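Local coordinates for BH1974 protein (Bacillus halodurans, PDB 3ON5) that probably serves as an XdhC/CoxI-family accessory protein in the maturation of a molybdenum-containing xanthine dehydrogenase, although its own activity is not established, at residues G31-R36 with K125-L130; M56-Q59 with T63-G66; I247-F250 with R256-L259; Q274-I279 with K297-R302. All blocks are in the same frame, centred on the assembly; numbering follows the deposited sequence.

Along the chain contact 2 is nested inside the loop closed by contact 1, and contacts 3 and 4 follow in series. Contacts 1 and 2 have centres about 13 Å apart and touch through Arg36 and Gln59: contact 2 is the edge hairpin of the N-terminal antiparallel sheet, while contact 1 ties the loop leading into strand 36-46 to helix 124-139. Contacts 3 and 4, about 19 Å apart between centres, both belong to the Rossmann domain with its parallel sheet and meet where Phe250 packs on Lys275. Between contacts 2 and 4 the centres are about 47 Å apart, so the two pairs lie in separate parts of the subunit.

Contact 1. Residues G31-R36 with K125-L130; sequences GTDQPR and KLRQHL
With CG of Asp33 anti to its own carbonyl carbon (chi1 -74°) and CG of Arg127 anti to its backbone N, the carboxylate and the guanidinium are carried toward each other, although the CA atoms of Asp33 and Arg127 are 8.8 Å apart. The arginine runs extended from CG to NE and grips side-on, using NE and one terminal nitrogen. Arg127 NE donates to Asp33 OD1 at 3.2 Å, and Arg127 NH2 donates to Asp33 OD2 at 3.2 Å, so each oxygen has its own donor. Both bonds of this side-on bidentate salt bridge are fairly straight, with N-H...O angles of 160° and 153°. Both oxygens lie near the guanidinium plane, but the carboxylate is turned well out of it: OD1 is met from above the carboxylate plane, OD2 on its syn side but tilted out of the plane. The bridge joins the loop between helix 22-30 and strand 36-46 to the first turns of helix 124-139. Leu130 of the same helix packs on Leu26 and Leu29 of helix 22-30. Asp33 adopts two conformers, so the bridge holds for one of them and its geometry is tentative.

Contact 2. Residues M56-Q59 with T63-G66; sequences MLFQ and TQVG
Residues 56-59 and 63-66 run antiparallel, their end-to-end directions 170° apart, with Leu57 and Val65 as a hydrogen-bonded pair and Phe58 and Gln64 as a non-hydrogen-bonded one. Leu57 N donates to Val65 O at 2.9 Å, and Val65 N returns a bond to Leu57 O at 3.1 Å. Toward the turn Gln59 N reaches Thr63 O at 3.2 Å. Leu57 and Val65 lie side by side on one face, CB to CB 3.9 Å, and both pack against Leu25 of helix 22-30. This is a beta hairpin that supplies the edge of the N-terminal antiparallel sheet: strand 55-59 pairs on its other side with strand 36-46, while strand 64-65 is outermost within the chain. On the face of Phe58 and Gln64, the aliphatic part of the glutamine meets the ring obliquely, Gln64 CG lying 3.7 Å from Phe58 CD1. Met56, present as selenomethionine, stretches out fully (chi1 -174°, chi2 -175°), which brings its CE methyl to 3.7 Å from Gln64 CB. Helix 73-87 covers this side, with Leu77 and Thr78 against Phe58. Gln59 extends beside Thr63, its NE2 3.4 Å from Thr63 CG2. The amide oxygen OE1 of Gln59 accepts a hydrogen bond from Arg36 NE, while Thr63 packs on Pro232 of the third subunit.

Contact 3. Residues I247-F250 with R256-L259; sequences IVDF and RKFL
Asp249 and Lys257 make an ionic contact, Ile247 and Phe258 an apolar one. In the ionic pair the side chains cross at about a right angle. Lys257 NZ donates to Asp249 OD2 at 3.0 Å, using the syn lone pair of that oxygen; Asp249 OD1 is farther from the same nitrogen, at 3.6 Å, so the ammonium group is held mainly by one oxygen. A bend in the lysine at chi3 (73°) turns its end back toward the carboxylate. In the apolar contact the CD1 methyl of Ile247 approaches the ring of Phe258 obliquely, 3.7 Å from Phe258 CD2. Val226 of the neighbouring strand touches both side chains, and Phe254 stacks on the Phe258 ring. Together these contacts join the end of strand 245-248 and the loop after it to the C-terminal end of helix 251-257 and the residue that follows, within one beta-alpha unit of the Rossmann sheet. Since Lys257 is exposed and Asp249 partly so, water probably screens the charge pair, whereas the methyl-ring contact, continued by Val226, depends on shape and apolar packing rather than on charge.

Contact 4. Residues Q274-I279 with K297-R302; sequences QKDQEI and KERTRR
Asp276 and Arg299 make the charged contact between helices 273-283 and 297-304, whose nearest CA atoms here, those of Gln277 and Thr300, are 8.6 Å apart. Asp276 is the first residue of 274-279 to touch the other helix; its side chain sets out toward that helix, and it crosses the arginine side chain at about a right angle. Asp276 OD2 and Arg299 NH2 are paired as a salt bridge, but the modelled separation is too short to be trusted, so the exact placement of both atoms is doubtful. As modelled, a bend at chi3 (92°) carries the arginine end across to the aspartate, and the carboxylate faces the guanidinium edge with the planes some 80° apart, details that share the same doubt. The other carboxylate oxygen, Asp276 OD1, is hydrogen-bonded to Thr270 OG1.

One residue on, Gln277 extends beyond CG and brings NE2 to 3.7 Å from Arg302 O, a looser approach; its hydrogen bond is made to Leu303 O just past the segment. Both helices belong to the Rossmann domain. Arg299 also forms a salt bridge through NH1 with Asp102 of the fourth subunit, and it packs on Tyr49 of that subunit. With an acidic partner in its own chain and another in the fourth subunit, the buried guanidinium is likely to have its charge compensated both within its own chain and across the subunit interface.

Contact 1. Residues G31-R36 with K125-L130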
loop_
_atom_site.group_PDB
_atom_site.type_symbol
_atom_site.label_atom_id
_atom_site.label_comp_id
_atom_site.label_asym_id
_atom_site.label_seq_id
_atom_site.Cartn_x
_atom_site.Cartn_y
_atom_site.Cartn_z
ATOM N N GLY A 31 7.101 1.598 22.835
ATOM C CA GLY A 31 6.094 0.824 22.113
ATOM C C GLY A 31 6.430 -0.621 21.763
ATOM O O GLY A 31 6.669 -1.442 22.654
ATOM N N THR A 32 6.462 -0.930 20.443
ATOM C CA THR A 32 6.604 -2.237 19.759
ATOM C C THR A 32 7.660 -3.278 20.314
ATOM O O THR A 32 7.579 -4.443 19.881
ATOM C CB THR A 32 7.021 -2.010 18.294
ATOM N N ASP A 33 8.592 -2.864 21.219
ATOM C CA ASP A 33 9.674 -3.656 21.847
ATOM C C ASP A 33 10.099 -4.869 20.948
ATOM O O ASP A 33 9.634 -5.999 21.118
ATOM C CB ASP A 33 9.290 -4.137 23.268
ATOM C CG ASP A 33 9.320 -3.044 24.335
ATOM O OD1 ASP A 33 9.980 -2.000 24.107
ATOM O OD2 ASP A 33 8.735 -3.262 25.424
ATOM N N GLN A 34 10.985 -4.576 19.977
ATOM C CA GLN A 34 11.555 -5.512 18.988
ATOM C C GLN A 34 13.037 -5.238 18.783
ATOM O O GLN A 34 13.424 -4.089 18.973
ATOM C CB GLN A 34 10.819 -5.360 17.646
ATOM C CG GLN A 34 10.850 -3.936 17.041
ATOM C CD GLN A 34 10.584 -3.893 15.563
ATOM O OE1 GLN A 34 11.289 -4.493 14.751
ATOM N NE2 GLN A 34 9.637 -3.086 15.173
ATOM N N PRO A 35 13.884 -6.155 18.283
ATOM C CA PRO A 35 15.286 -5.777 18.025
ATOM C C PRO A 35 15.407 -4.449 17.268
ATOM O O PRO A 35 14.745 -4.242 16.242
ATOM C CB PRO A 35 15.805 -6.930 17.179
ATOM C CG PRO A 35 15.039 -8.080 17.635
ATOM C CD PRO A 35 13.656 -7.574 17.955
ATOM N N ARG A 36 16.174 -3.515 17.838
ATOM C CA ARG A 36 16.454 -2.204 17.253
ATOM C C ARG A 36 17.907 -1.826 17.415
ATOM O O ARG A 36 18.501 -2.072 18.465
ATOM C CB ARG A 36 15.602 -1.086 17.849
ATOM C CG ARG A 36 14.147 -1.092 17.523
ATOM C CD ARG A 36 13.479 0.149 18.120
ATOM N NE ARG A 36 12.026 0.135 17.935
ATOM C CZ ARG A 36 11.161 -0.388 18.800
ATOM N NH1 ARG A 36 11.588 -0.914 19.945
ATOM N NH2 ARG A 36 9.861 -0.377 18.534
ATOM N N LYS A 125 19.538 -3.265 28.560
ATOM C CA LYS A 125 20.160 -2.226 29.388
ATOM C C LYS A 125 19.837 -0.835 28.831
ATOM O O LYS A 125 19.215 -0.036 29.529
ATOM C CB LYS A 125 21.689 -2.414 29.489
ATOM C CG LYS A 125 22.148 -3.646 30.254
ATOM C CD LYS A 125 23.676 -3.705 30.376
ATOM N N LEU A 126 20.203 -0.566 27.555
ATOM C CA LEU A 126 19.987 0.729 26.895
ATOM C C LEU A 126 18.503 1.013 26.736
ATOM O O LEU A 126 18.113 2.160 26.929
ATOM C CB LEU A 126 20.689 0.782 25.543
ATOM C CG LEU A 126 20.703 2.102 24.771
ATOM C CD1 LEU A 126 21.225 3.247 25.626
ATOM C CD2 LEU A 126 21.536 1.964 23.484
ATOM N N ARG A 127 17.671 -0.022 26.458
ATOM C CA ARG A 127 16.211 0.102 26.350
ATOM C C ARG A 127 15.657 0.712 27.638
ATOM O O ARG A 127 14.882 1.673 27.601
ATOM C CB ARG A 127 15.569 -1.269 26.064
ATOM C CG ARG A 127 14.066 -1.222 25.887
ATOM C CD ARG A 127 13.416 -2.559 26.159
ATOM N NE ARG A 127 11.999 -2.417 26.534
ATOM C CZ ARG A 127 11.547 -2.169 27.770
ATOM N NH1 ARG A 127 12.399 -1.999 28.780
ATOM N NH2 ARG A 127 10.244 -2.066 27.998
ATOM N N GLN A 128 16.113 0.179 28.780
ATOM C CA GLN A 128 15.723 0.600 30.120
ATOM C C GLN A 128 16.177 2.051 30.380
ATOM O O GLN A 128 15.373 2.850 30.847
ATOM C CB GLN A 128 16.331 -0.368 31.138
ATOM C CG GLN A 128 15.838 -0.217 32.582
ATOM C CD GLN A 128 16.491 -1.224 33.519
ATOM O OE1 GLN A 128 17.707 -1.538 33.440
ATOM N NE2 GLN A 128 15.689 -1.711 34.455
ATOM N N HIS A 129 17.437 2.398 30.033
ATOM C CA HIS A 129 17.989 3.738 30.239
ATOM C C HIS A 129 17.257 4.789 29.403
ATOM O O HIS A 129 16.940 5.855 29.926
ATOM C CB HIS A 129 19.481 3.792 29.924
ATOM C CG HIS A 129 20.319 2.906 30.792
ATOM N ND1 HIS A 129 20.219 2.941 32.180
ATOM C CD2 HIS A 129 21.319 2.059 30.449
ATOM C CE1 HIS A 129 21.108 2.070 32.626
ATOM N NE2 HIS A 129 21.802 1.522 31.625
ATOM N N LEU A 130 16.966 4.487 28.131
ATOM C CA LEU A 130 16.255 5.402 27.235
ATOM C C LEU A 130 14.787 5.589 27.691
ATOM O O LEU A 130 14.240 6.683 27.540
ATOM C CB LEU A 130 16.325 4.901 25.793
ATOM C CG LEU A 130 17.725 4.875 25.166
ATOM C CD1 LEU A 130 17.714 4.172 23.840
ATOM C CD2 LEU A 130 18.338 6.274 25.060
#

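Contact 2. Residues M56-Q59 with T63-G66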
loop_
_atom_site.group_PDB
_atom_site.type_symbol
_atom_site.label_atom_id
_atom_site.label_comp_id
_atom_site.label_asym_id
_atom_site.label_seq_id
_atom_site.Cartn_x
_atom_site.Cartn_y
_atom_site.Cartn_z
HETATM N N MSE A 56 18.405 7.967 14.147
HETATM C CA MSE A 56 17.624 7.100 13.304
HETATM C C MSE A 56 17.540 5.706 13.915
HETATM O O MSE A 56 18.535 5.225 14.477
HETATM C CB MSE A 56 18.334 7.066 11.950
HETATM C CG MSE A 56 17.610 6.337 10.926
HETATM SE SE MSE A 56 18.696 6.266 9.357
HETATM C CE MSE A 56 17.253 5.298 8.371
ATOM N N LEU A 57 16.386 5.042 13.780
ATOM C CA LEU A 57 16.202 3.705 14.316
ATOM C C LEU A 57 16.083 2.667 13.221
ATOM O O LEU A 57 15.250 2.795 12.341
ATOM C CB LEU A 57 14.954 3.651 15.200
ATOM C CG LEU A 57 15.067 4.310 16.570
ATOM C CD1 LEU A 57 13.697 4.470 17.209
ATOM C CD2 LEU A 57 15.993 3.522 17.498
ATOM N N PHE A 58 16.910 1.631 13.287
ATOM C CA PHE A 58 16.843 0.470 12.406
ATOM C C PHE A 58 16.164 -0.618 13.172
ATOM O O PHE A 58 16.594 -0.972 14.269
ATOM C CB PHE A 58 18.219 0.039 11.877
ATOM C CG PHE A 58 18.801 1.029 10.898
ATOM C CD1 PHE A 58 18.492 0.954 9.543
ATOM C CD2 PHE A 58 19.629 2.062 11.337
ATOM C CE1 PHE A 58 18.970 1.898 8.649
ATOM C CE2 PHE A 58 20.122 3.000 10.437
ATOM C CZ PHE A 58 19.774 2.917 9.096
ATOM N N GLN A 59 15.041 -1.077 12.638
ATOM C CA GLN A 59 14.198 -2.062 13.291
ATOM C C GLN A 59 14.184 -3.361 12.514
ATOM O O GLN A 59 14.450 -3.373 11.299
ATOM C CB GLN A 59 12.771 -1.507 13.426
ATOM C CG GLN A 59 12.711 -0.147 14.103
ATOM C CD GLN A 59 11.316 0.366 14.232
ATOM O OE1 GLN A 59 10.917 0.838 15.295
ATOM N NE2 GLN A 59 10.528 0.235 13.178
ATOM N N THR A 63 11.303 -1.483 9.027
ATOM C CA THR A 63 10.942 -0.082 9.110
ATOM C C THR A 63 12.117 0.659 9.738
ATOM O O THR A 63 12.927 0.086 10.475
ATOM C CB THR A 63 9.620 0.049 9.890
ATOM O OG1 THR A 63 8.597 -0.462 9.048
ATOM C CG2 THR A 63 9.259 1.490 10.295
ATOM N N GLN A 64 12.220 1.934 9.375
ATOM C CA GLN A 64 13.204 2.889 9.851
ATOM C C GLN A 64 12.471 4.110 10.357
ATOM O O GLN A 64 11.482 4.535 9.756
ATOM C CB GLN A 64 14.213 3.223 8.745
ATOM C CG GLN A 64 15.159 2.061 8.497
ATOM C CD GLN A 64 15.385 1.757 7.049
ATOM O OE1 GLN A 64 15.670 2.642 6.227
ATOM N NE2 GLN A 64 15.345 0.469 6.726
ATOM N N VAL A 65 12.908 4.614 11.499
ATOM C CA VAL A 65 12.333 5.775 12.158
ATOM C C VAL A 65 13.383 6.889 12.078
ATOM O O VAL A 65 14.361 6.864 12.824
ATOM C CB VAL A 65 11.907 5.421 13.607
ATOM C CG1 VAL A 65 11.240 6.604 14.297
ATOM C CG2 VAL A 65 10.994 4.195 13.645
ATOM N N GLY A 66 13.187 7.818 11.141
ATOM C CA GLY A 66 14.089 8.932 10.852
ATOM C C GLY A 66 14.894 8.684 9.585
ATOM O O GLY A 66 14.747 7.632 8.941
#

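Contact 3. Residues I247-F250 with R256-L259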
loop_
_atom_site.group_PDB
_atom_site.type_symbol
_atom_site.label_atom_id
_atom_site.label_comp_id
_atom_site.label_asym_id
_atom_site.label_seq_id
_atom_site.Cartn_x
_atom_site.Cartn_y
_atom_site.Cartn_z
ATOM N N ILE A 247 -7.470 24.575 26.601
ATOM C CA ILE A 247 -7.989 25.067 27.895
ATOM C C ILE A 247 -9.055 26.178 27.656
ATOM O O ILE A 247 -8.727 27.263 27.174
ATOM C CB ILE A 247 -6.813 25.555 28.781
ATOM C CG1 ILE A 247 -5.855 24.361 29.058
ATOM C CG2 ILE A 247 -7.318 26.198 30.074
ATOM C CD1 ILE A 247 -4.423 24.697 29.468
ATOM N N VAL A 248 -10.327 25.884 28.002
ATOM C CA VAL A 248 -11.442 26.822 27.802
ATOM C C VAL A 248 -11.550 27.713 29.058
ATOM O O VAL A 248 -11.975 27.259 30.114
ATOM C CB VAL A 248 -12.794 26.136 27.447
ATOM C CG1 VAL A 248 -13.849 27.163 27.083
ATOM C CG2 VAL A 248 -12.636 25.161 26.302
ATOM N N ASP A 249 -11.168 28.981 28.917
ATOM C CA ASP A 249 -11.096 29.970 29.994
ATOM C C ASP A 249 -10.960 31.370 29.470
ATOM O O ASP A 249 -10.447 31.544 28.369
ATOM C CB ASP A 249 -9.845 29.673 30.880
ATOM C CG ASP A 249 -10.088 29.241 32.306
ATOM O OD1 ASP A 249 -11.026 29.784 32.941
ATOM O OD2 ASP A 249 -9.262 28.466 32.836
ATOM N N PHE A 250 -11.300 32.385 30.289
ATOM C CA PHE A 250 -11.019 33.772 29.910
ATOM C C PHE A 250 -9.519 34.015 30.056
ATOM O O PHE A 250 -8.940 33.465 31.001
ATOM C CB PHE A 250 -11.832 34.764 30.737
ATOM C CG PHE A 250 -13.255 34.882 30.291
ATOM C CD1 PHE A 250 -13.588 35.633 29.175
ATOM C CD2 PHE A 250 -14.275 34.303 31.020
ATOM C CE1 PHE A 250 -14.906 35.726 28.745
ATOM C CE2 PHE A 250 -15.596 34.464 30.635
ATOM C CZ PHE A 250 -15.901 35.132 29.474
ATOM N N ARG A 256 -3.696 33.535 35.231
ATOM C CA ARG A 256 -3.619 33.327 36.675
ATOM C C ARG A 256 -3.244 31.861 36.993
ATOM O O ARG A 256 -2.358 31.618 37.806
ATOM C CB ARG A 256 -4.949 33.690 37.362
ATOM C CG ARG A 256 -4.857 33.616 38.878
ATOM C CD ARG A 256 -6.175 33.752 39.628
ATOM N NE ARG A 256 -6.991 32.536 39.553
ATOM C CZ ARG A 256 -8.079 32.401 38.804
ATOM N NH1 ARG A 256 -8.539 33.425 38.097
ATOM N NH2 ARG A 256 -8.753 31.257 38.803
ATOM N N LYS A 257 -3.905 30.904 36.327
ATOM C CA LYS A 257 -3.808 29.488 36.596
ATOM C C LYS A 257 -2.622 28.815 35.873
ATOM O O LYS A 257 -1.879 28.104 36.538
ATOM C CB LYS A 257 -5.128 28.805 36.198
ATOM C CG LYS A 257 -6.281 29.184 37.151
ATOM C CD LYS A 257 -7.711 29.157 36.531
ATOM C CE LYS A 257 -8.367 27.828 36.236
ATOM N NZ LYS A 257 -9.773 28.005 35.775
ATOM N N PHE A 258 -2.448 29.010 34.549
ATOM C CA PHE A 258 -1.401 28.345 33.750
ATOM C C PHE A 258 -0.089 29.129 33.785
ATOM O O PHE A 258 -0.028 30.281 33.358
ATOM C CB PHE A 258 -1.876 28.174 32.303
ATOM C CG PHE A 258 -1.008 27.339 31.376
ATOM C CD1 PHE A 258 0.104 27.896 30.746
ATOM C CD2 PHE A 258 -1.395 26.046 31.005
ATOM C CE1 PHE A 258 0.864 27.146 29.848
ATOM C CE2 PHE A 258 -0.637 25.302 30.104
ATOM C CZ PHE A 258 0.490 25.852 29.542
ATOM N N LEU A 259 0.970 28.477 34.270
ATOM C CA LEU A 259 2.311 29.052 34.357
ATOM C C LEU A 259 2.995 29.063 32.983
ATOM O O LEU A 259 3.093 28.033 32.304
ATOM C CB LEU A 259 3.157 28.263 35.369
ATOM C CG LEU A 259 4.651 28.576 35.447
ATOM C CD1 LEU A 259 4.906 30.013 35.932
ATOM C CD2 LEU A 259 5.337 27.578 36.340
#

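Contact 4. Residues Q274-I279 with K297-R302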
loop_
_atom_site.group_PDB
_atom_site.type_symbol
_atom_site.label_atom_id
_atom_site.label_comp_id
_atom_site.label_asym_id
_atom_site.label_seq_id
_atom_site.Cartn_x
_atom_site.Cartn_y
_atom_site.Cartn_z
ATOM N N GLN A 274 -9.579 44.043 23.376
ATOM C CA GLN A 274 -9.536 44.043 24.841
ATOM C C GLN A 274 -8.878 42.755 25.375
ATOM O O GLN A 274 -8.080 42.835 26.318
ATOM C CB GLN A 274 -10.963 44.193 25.392
ATOM C CG GLN A 274 -11.084 44.258 26.914
ATOM C CD GLN A 274 -12.534 44.297 27.351
ATOM O OE1 GLN A 274 -13.240 45.301 27.172
ATOM N NE2 GLN A 274 -13.004 43.204 27.951
ATOM N N LYS A 275 -9.191 41.588 24.750
ATOM C CA LYS A 275 -8.631 40.296 25.133
ATOM C C LYS A 275 -7.117 40.290 24.876
ATOM O O LYS A 275 -6.357 40.007 25.805
ATOM C CB LYS A 275 -9.327 39.137 24.386
ATOM C CG LYS A 275 -10.813 38.929 24.683
ATOM C CD LYS A 275 -11.107 38.319 26.031
ATOM C CE LYS A 275 -12.587 38.245 26.311
ATOM N NZ LYS A 275 -13.183 39.604 26.424
ATOM N N ASP A 276 -6.681 40.674 23.644
ATOM C CA ASP A 276 -5.270 40.770 23.255
ATOM C C ASP A 276 -4.508 41.735 24.169
ATOM O O ASP A 276 -3.376 41.446 24.562
ATOM C CB ASP A 276 -5.143 41.220 21.797
ATOM C CG ASP A 276 -5.605 40.217 20.759
ATOM O OD1 ASP A 276 -5.796 39.038 21.112
ATOM O OD2 ASP A 276 -5.684 40.586 19.580
ATOM N N GLN A 277 -5.146 42.857 24.541
ATOM C CA GLN A 277 -4.562 43.841 25.425
ATOM C C GLN A 277 -4.371 43.273 26.844
ATOM O O GLN A 277 -3.322 43.554 27.417
ATOM C CB GLN A 277 -5.425 45.098 25.464
ATOM C CG GLN A 277 -4.690 46.273 26.074
ATOM C CD GLN A 277 -5.524 47.509 26.091
ATOM O OE1 GLN A 277 -6.561 47.570 26.759
ATOM N NE2 GLN A 277 -5.039 48.550 25.415
ATOM N N GLU A 278 -5.320 42.461 27.411
ATOM C CA GLU A 278 -5.056 41.950 28.771
ATOM C C GLU A 278 -3.937 40.922 28.702
ATOM O O GLU A 278 -3.065 40.953 29.569
ATOM C CB GLU A 278 -6.288 41.389 29.560
ATOM C CG GLU A 278 -7.011 40.102 29.147
ATOM C CD GLU A 278 -8.198 39.748 30.053
ATOM O OE1 GLU A 278 -8.510 40.570 30.948
ATOM O OE2 GLU A 278 -8.826 38.673 29.869
ATOM N N ILE A 279 -3.891 40.098 27.620
ATOM C CA ILE A 279 -2.842 39.077 27.448
ATOM C C ILE A 279 -1.452 39.758 27.368
ATOM O O ILE A 279 -0.578 39.425 28.169
ATOM C CB ILE A 279 -3.092 38.177 26.226
ATOM C CG1 ILE A 279 -4.490 37.530 26.281
ATOM C CG2 ILE A 279 -1.993 37.112 26.131
ATOM C CD1 ILE A 279 -4.975 36.988 24.998
ATOM N N LYS A 297 1.282 46.803 13.085
ATOM C CA LYS A 297 2.115 47.495 14.070
ATOM C C LYS A 297 1.292 48.570 14.797
ATOM O O LYS A 297 1.459 48.736 16.008
ATOM C CB LYS A 297 3.354 48.115 13.404
ATOM N N GLU A 298 0.392 49.275 14.060
ATOM C CA GLU A 298 -0.503 50.326 14.594
ATOM C C GLU A 298 -1.447 49.758 15.665
ATOM O O GLU A 298 -1.646 50.407 16.700
ATOM C CB GLU A 298 -1.323 50.978 13.458
ATOM C CG GLU A 298 -2.504 51.855 13.874
ATOM C CD GLU A 298 -2.275 53.159 14.628
ATOM O OE1 GLU A 298 -1.199 53.777 14.444
ATOM O OE2 GLU A 298 -3.191 53.584 15.371
ATOM N N ARG A 299 -2.033 48.562 15.402
ATOM C CA ARG A 299 -2.949 47.883 16.323
ATOM C C ARG A 299 -2.231 47.522 17.596
ATOM O O ARG A 299 -2.756 47.736 18.680
ATOM C CB ARG A 299 -3.522 46.626 15.665
ATOM C CG ARG A 299 -4.946 46.330 16.082
ATOM C CD ARG A 299 -5.348 44.936 15.669
ATOM N NE ARG A 299 -5.079 44.000 16.758
ATOM C CZ ARG A 299 -6.007 43.539 17.591
ATOM N NH1 ARG A 299 -7.284 43.853 17.413
ATOM N NH2 ARG A 299 -5.672 42.729 18.579
ATOM N N THR A 300 -0.997 47.009 17.449
ATOM C CA THR A 300 -0.129 46.553 18.531
ATOM C C THR A 300 0.417 47.807 19.271
ATOM O O THR A 300 0.651 47.714 20.479
ATOM C CB THR A 300 0.940 45.616 17.956
ATOM O OG1 THR A 300 0.250 44.443 17.498
ATOM C CG2 THR A 300 1.987 45.192 18.983
ATOM N N ARG A 301 0.539 48.974 18.591
ATOM C CA ARG A 301 0.889 50.241 19.246
ATOM C C ARG A 301 -0.286 50.684 20.131
ATOM O O ARG A 301 -0.074 51.151 21.257
ATOM C CB ARG A 301 1.271 51.341 18.240
ATOM C CG ARG A 301 2.756 51.335 17.882
ATOM C CD ARG A 301 3.222 52.565 17.102
ATOM N NE ARG A 301 2.748 52.615 15.713
ATOM C CZ ARG A 301 3.435 52.188 14.656
ATOM N NH1 ARG A 301 4.633 51.640 14.810
ATOM N NH2 ARG A 301 2.915 52.282 13.438
ATOM N N ARG A 302 -1.531 50.479 19.633
ATOM C CA ARG A 302 -2.752 50.799 20.367
ATOM C C ARG A 302 -2.904 49.835 21.555
ATOM O O ARG A 302 -3.293 50.275 22.638
ATOM C CB ARG A 302 -3.988 50.774 19.451
ATOM C CG ARG A 302 -4.111 52.051 18.619
ATOM C CD ARG A 302 -5.362 52.155 17.760
ATOM N NE ARG A 302 -5.298 51.330 16.549
ATOM C CZ ARG A 302 -5.991 50.208 16.353
ATOM N NH1 ARG A 302 -6.854 49.781 17.270
ATOM N NH2 ARG A 302 -5.859 49.528 15.218
#